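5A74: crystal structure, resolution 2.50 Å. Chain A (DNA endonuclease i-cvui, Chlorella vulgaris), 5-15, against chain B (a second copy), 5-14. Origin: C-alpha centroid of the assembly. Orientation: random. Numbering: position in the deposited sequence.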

# COMPACT_ATOMS: atom_id res chain seq x y z
N ASN A 5 7.48 -21.72 -9.84
CA ASN A 5 7.87 -21.48 -8.45
C ASN A 5 6.68 -21.13 -7.58
O ASN A 5 5.88 -20.27 -7.94
CB ASN A 5 8.85 -20.31 -8.36
CG ASN A 5 10.22 -20.64 -8.90
OD1 ASN A 5 11.23 -20.47 -8.22
ND2 ASN A 5 10.27 -21.12 -10.14
N PHE A 6 6.57 -21.78 -6.43
CA PHE A 6 5.61 -21.36 -5.42
C PHE A 6 6.21 -20.12 -4.76
O PHE A 6 5.51 -19.27 -4.21
CB PHE A 6 5.35 -22.45 -4.38
CG PHE A 6 4.71 -23.72 -4.92
CD1 PHE A 6 4.51 -23.92 -6.29
CD2 PHE A 6 4.29 -24.72 -4.05
CE1 PHE A 6 3.93 -25.08 -6.76
CE2 PHE A 6 3.71 -25.89 -4.52
CZ PHE A 6 3.53 -26.07 -5.88
N HIS A 7 7.54 -20.03 -4.83
CA HIS A 7 8.30 -18.90 -4.29
C HIS A 7 8.10 -17.62 -5.12
O HIS A 7 7.88 -16.54 -4.55
CB HIS A 7 9.78 -19.28 -4.19
CG HIS A 7 10.71 -18.12 -3.96
ND1 HIS A 7 11.32 -17.44 -4.99
CD2 HIS A 7 11.14 -17.55 -2.81
CE1 HIS A 7 12.07 -16.48 -4.48
NE2 HIS A 7 11.99 -16.52 -3.17
N ASP A 8 8.19 -17.72 -6.44
CA ASP A 8 7.96 -16.55 -7.29
C ASP A 8 6.52 -16.07 -7.16
O ASP A 8 6.26 -14.86 -7.15
CB ASP A 8 8.29 -16.85 -8.75
CG ASP A 8 9.79 -16.87 -9.02
OD1 ASP A 8 10.57 -16.93 -8.06
OD2 ASP A 8 10.17 -16.83 -10.21
N GLN A 9 5.59 -17.01 -7.04
CA GLN A 9 4.19 -16.66 -6.88
C GLN A 9 3.94 -15.97 -5.55
O GLN A 9 3.04 -15.12 -5.44
CB GLN A 9 3.29 -17.89 -7.04
CG GLN A 9 3.33 -18.53 -8.44
CD GLN A 9 3.25 -17.50 -9.57
OE1 GLN A 9 2.26 -16.78 -9.70
NE2 GLN A 9 4.30 -17.44 -10.40
N LEU A 10 4.73 -16.32 -4.53
CA LEU A 10 4.62 -15.65 -3.24
C LEU A 10 5.07 -14.20 -3.36
O LEU A 10 4.45 -13.30 -2.77
CB LEU A 10 5.45 -16.38 -2.17
CG LEU A 10 4.74 -17.54 -1.47
CD1 LEU A 10 5.54 -18.06 -0.28
CD2 LEU A 10 3.35 -17.12 -1.03
N LYS A 11 6.13 -13.99 -4.13
CA LYS A 11 6.61 -12.64 -4.43
C LYS A 11 5.53 -11.80 -5.13
O LYS A 11 5.20 -10.71 -4.65
CB LYS A 11 7.88 -12.71 -5.30
CG LYS A 11 9.13 -13.12 -4.53
CD LYS A 11 9.35 -12.23 -3.31
CE LYS A 11 10.65 -12.55 -2.55
NZ LYS A 11 11.75 -11.57 -2.83
N PHE A 12 4.97 -12.30 -6.23
CA PHE A 12 3.99 -11.54 -7.00
C PHE A 12 2.75 -11.19 -6.18
O PHE A 12 2.21 -10.09 -6.30
CB PHE A 12 3.59 -12.28 -8.28
CG PHE A 12 4.75 -12.66 -9.17
CD1 PHE A 12 5.88 -11.86 -9.26
CD2 PHE A 12 4.71 -13.83 -9.92
CE1 PHE A 12 6.94 -12.21 -10.08
CE2 PHE A 12 5.77 -14.19 -10.74
CZ PHE A 12 6.88 -13.38 -10.82
N ALA A 13 2.29 -12.14 -5.36
CA ALA A 13 1.13 -11.92 -4.48
C ALA A 13 1.38 -10.76 -3.51
O ALA A 13 0.50 -9.90 -3.30
CB ALA A 13 0.78 -13.20 -3.72
N TRP A 14 2.58 -10.74 -2.91
CA TRP A 14 3.01 -9.63 -2.07
C TRP A 14 3.09 -8.33 -2.87
O TRP A 14 2.65 -7.27 -2.39
CB TRP A 14 4.37 -9.94 -1.44
CG TRP A 14 4.95 -8.75 -0.71
CD1 TRP A 14 4.76 -8.42 0.60
CD2 TRP A 14 5.81 -7.74 -1.26
NE1 TRP A 14 5.44 -7.26 0.90
CE2 TRP A 14 6.09 -6.82 -0.23
CE3 TRP A 14 6.35 -7.52 -2.53
CZ2 TRP A 14 6.89 -5.71 -0.43
CZ3 TRP A 14 7.15 -6.41 -2.72
CH2 TRP A 14 7.42 -5.52 -1.68
N LEU A 15 3.65 -8.40 -4.08
CA LEU A 15 3.77 -7.21 -4.92
C LEU A 15 2.39 -6.66 -5.32
O LEU A 15 2.17 -5.45 -5.34
CB LEU A 15 4.64 -7.48 -6.15
CG LEU A 15 4.90 -6.29 -7.08
CD1 LEU A 15 5.33 -5.06 -6.30
CD2 LEU A 15 5.95 -6.63 -8.13
N ASN B 5 -3.99 -24.02 2.34
CA ASN B 5 -2.65 -23.93 2.91
C ASN B 5 -1.79 -22.96 2.12
O ASN B 5 -1.53 -21.85 2.57
CB ASN B 5 -1.99 -25.31 2.95
CG ASN B 5 -1.73 -25.79 4.36
OD1 ASN B 5 -1.64 -24.99 5.29
ND2 ASN B 5 -1.59 -27.10 4.53
N PHE B 6 -1.36 -23.39 0.93
CA PHE B 6 -0.58 -22.54 0.04
C PHE B 6 -1.42 -21.37 -0.46
O PHE B 6 -0.93 -20.26 -0.60
CB PHE B 6 -0.03 -23.35 -1.13
CG PHE B 6 0.90 -24.47 -0.72
CD1 PHE B 6 1.76 -24.32 0.37
CD2 PHE B 6 0.91 -25.67 -1.41
CE1 PHE B 6 2.61 -25.35 0.74
CE2 PHE B 6 1.75 -26.70 -1.04
CZ PHE B 6 2.61 -26.54 0.04
N HIS B 7 -2.70 -21.64 -0.72
CA HIS B 7 -3.65 -20.58 -1.04
C HIS B 7 -3.68 -19.55 0.10
O HIS B 7 -3.58 -18.35 -0.15
CB HIS B 7 -5.04 -21.17 -1.29
CG HIS B 7 -6.11 -20.14 -1.46
ND1 HIS B 7 -7.12 -19.96 -0.54
CD2 HIS B 7 -6.33 -19.23 -2.44
CE1 HIS B 7 -7.92 -18.99 -0.94
NE2 HIS B 7 -7.46 -18.53 -2.10
N ASP B 8 -3.79 -20.03 1.34
CA ASP B 8 -3.72 -19.15 2.51
C ASP B 8 -2.43 -18.35 2.55
O ASP B 8 -2.43 -17.17 2.90
CB ASP B 8 -3.85 -19.96 3.80
CG ASP B 8 -5.19 -20.63 3.94
OD1 ASP B 8 -5.35 -21.74 3.39
OD2 ASP B 8 -6.07 -20.04 4.60
N GLN B 9 -1.32 -18.99 2.18
CA GLN B 9 -0.04 -18.31 2.18
C GLN B 9 -0.02 -17.21 1.12
O GLN B 9 0.66 -16.19 1.30
CB GLN B 9 1.12 -19.30 1.98
CG GLN B 9 1.28 -20.32 3.11
CD GLN B 9 1.26 -19.68 4.49
OE1 GLN B 9 2.08 -18.82 4.80
NE2 GLN B 9 0.32 -20.10 5.33
N LEU B 10 -0.76 -17.40 0.04
CA LEU B 10 -0.82 -16.38 -1.01
C LEU B 10 -1.64 -15.20 -0.52
O LEU B 10 -1.30 -14.04 -0.77
CB LEU B 10 -1.38 -16.95 -2.30
CG LEU B 10 -0.49 -17.96 -3.03
CD1 LEU B 10 -1.21 -18.58 -4.22
CD2 LEU B 10 0.78 -17.29 -3.48
N LYS B 11 -2.74 -15.50 0.17
CA LYS B 11 -3.57 -14.49 0.80
C LYS B 11 -2.75 -13.65 1.79
O LYS B 11 -2.84 -12.42 1.78
CB LYS B 11 -4.77 -15.14 1.51
CG LYS B 11 -5.96 -15.46 0.60
CD LYS B 11 -6.57 -14.18 0.02
CE LYS B 11 -7.92 -14.42 -0.68
NZ LYS B 11 -7.78 -15.02 -2.03
N PHE B 12 -1.95 -14.32 2.63
CA PHE B 12 -1.14 -13.62 3.62
C PHE B 12 -0.04 -12.77 2.98
O PHE B 12 0.22 -11.65 3.41
CB PHE B 12 -0.53 -14.60 4.63
CG PHE B 12 -1.53 -15.41 5.39
CD1 PHE B 12 -2.80 -14.90 5.66
CD2 PHE B 12 -1.21 -16.68 5.84
CE1 PHE B 12 -3.74 -15.65 6.38
CE2 PHE B 12 -2.14 -17.45 6.55
CZ PHE B 12 -3.40 -16.93 6.82
N ALA B 13 0.61 -13.31 1.95
CA ALA B 13 1.65 -12.57 1.24
C ALA B 13 1.07 -11.29 0.65
O ALA B 13 1.67 -10.21 0.78
CB ALA B 13 2.31 -13.43 0.16
N TRP B 14 -0.10 -11.41 0.02
CA TRP B 14 -0.80 -10.25 -0.53
C TRP B 14 -1.14 -9.25 0.57
O TRP B 14 -0.91 -8.05 0.42
CB TRP B 14 -2.07 -10.65 -1.27
CG TRP B 14 -2.87 -9.46 -1.77
CD1 TRP B 14 -2.77 -8.85 -3.00
CD2 TRP B 14 -3.89 -8.75 -1.06
NE1 TRP B 14 -3.66 -7.81 -3.08
CE2 TRP B 14 -4.36 -7.73 -1.90
CE3 TRP B 14 -4.46 -8.89 0.21
CZ2 TRP B 14 -5.36 -6.84 -1.51
CZ3 TRP B 14 -5.46 -8.01 0.60
CH2 TRP B 14 -5.90 -6.99 -0.26

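This is a near-symmetric packing of two copies of one helix, held by apolar side chains and close backbone contacts, with no hydrogen bond passing from one stretch to the other. The helix axes approach to 7.4 Å, their N-to-C directions 40° apart, and the backbone register pairs like with like at three positions: the CA atoms of A:Phe6 and B:Phe6 lie 8.3 Å apart, those of A:Leu10 and B:Leu10 5.9 Å, and those of A:Trp14 and B:Trp14 4.2 Å. The helices therefore converge toward their C-terminal ends, and the spacing of four residues, roughly one helical turn, keeps successive contacts on the same side.

Where the CA atoms of the paired residues are farthest apart, the long side chains of phenylalanine span the gap. A:Phe6 and B:Phe6 both point toward the partner, and CE2 of A:Phe6 comes within 4.1 Å of CE2 of B:Phe6. The ring planes lie at 58°, an oblique pairing, and A:Phe6 is poorly ordered, so the position of its ring deserves some caution.

One turn on, leucine fills a narrower space. The CA-to-CB bonds of A:Leu10 and B:Leu10 run sideways, but the ends of the side chains come nearer to the partner, bringing CD2 of A:Leu10 to 3.6 Å from CD2 of B:Leu10. The same methyls also pack on the backbone of the partner helix: CD2 of A:Leu10 lies 3.7 Å from O of B:Gln9, and CD2 of B:Leu10 lies 3.7 Å from O of A:Gln9.

Alanine suits the tighter ground beyond. A:Ala13 and B:Ala13 point toward the opposite helix, their CB atoms 4.2 Å apart. Each methyl also reaches the partner backbone, with CB of B:Ala13 3.6 Å from O of A:Leu10 and CB of A:Ala13 3.7 Å from O of B:Leu10. Such a small side chain lets the main chains draw close.

That closeness is plainest at the tryptophans. CA of B:Trp14 sits 3.1 Å from O of A:Ala13, and CA of A:Trp14 sits 3.2 Å from O of B:Ala13, a reciprocal pair of CA-H...O contacts. These carbonyls approach the partner backbone directly. Both tryptophans adopt the t rotamer at chi1; the CA-to-CB bond of A:Trp14 points away overall, that of B:Trp14 sideways with its end leading away, and each NE1 is hydrogen-bonded elsewhere in the structure. Backbone, CB and CD1 of each tryptophan all lie against the partner carbonyl, with CD1 of A:Trp14 3.6 Å from O of B:Ala13 and CD1 of B:Trp14 3.4 Å from O of A:Ala13, while the rest of each indole lies farther out.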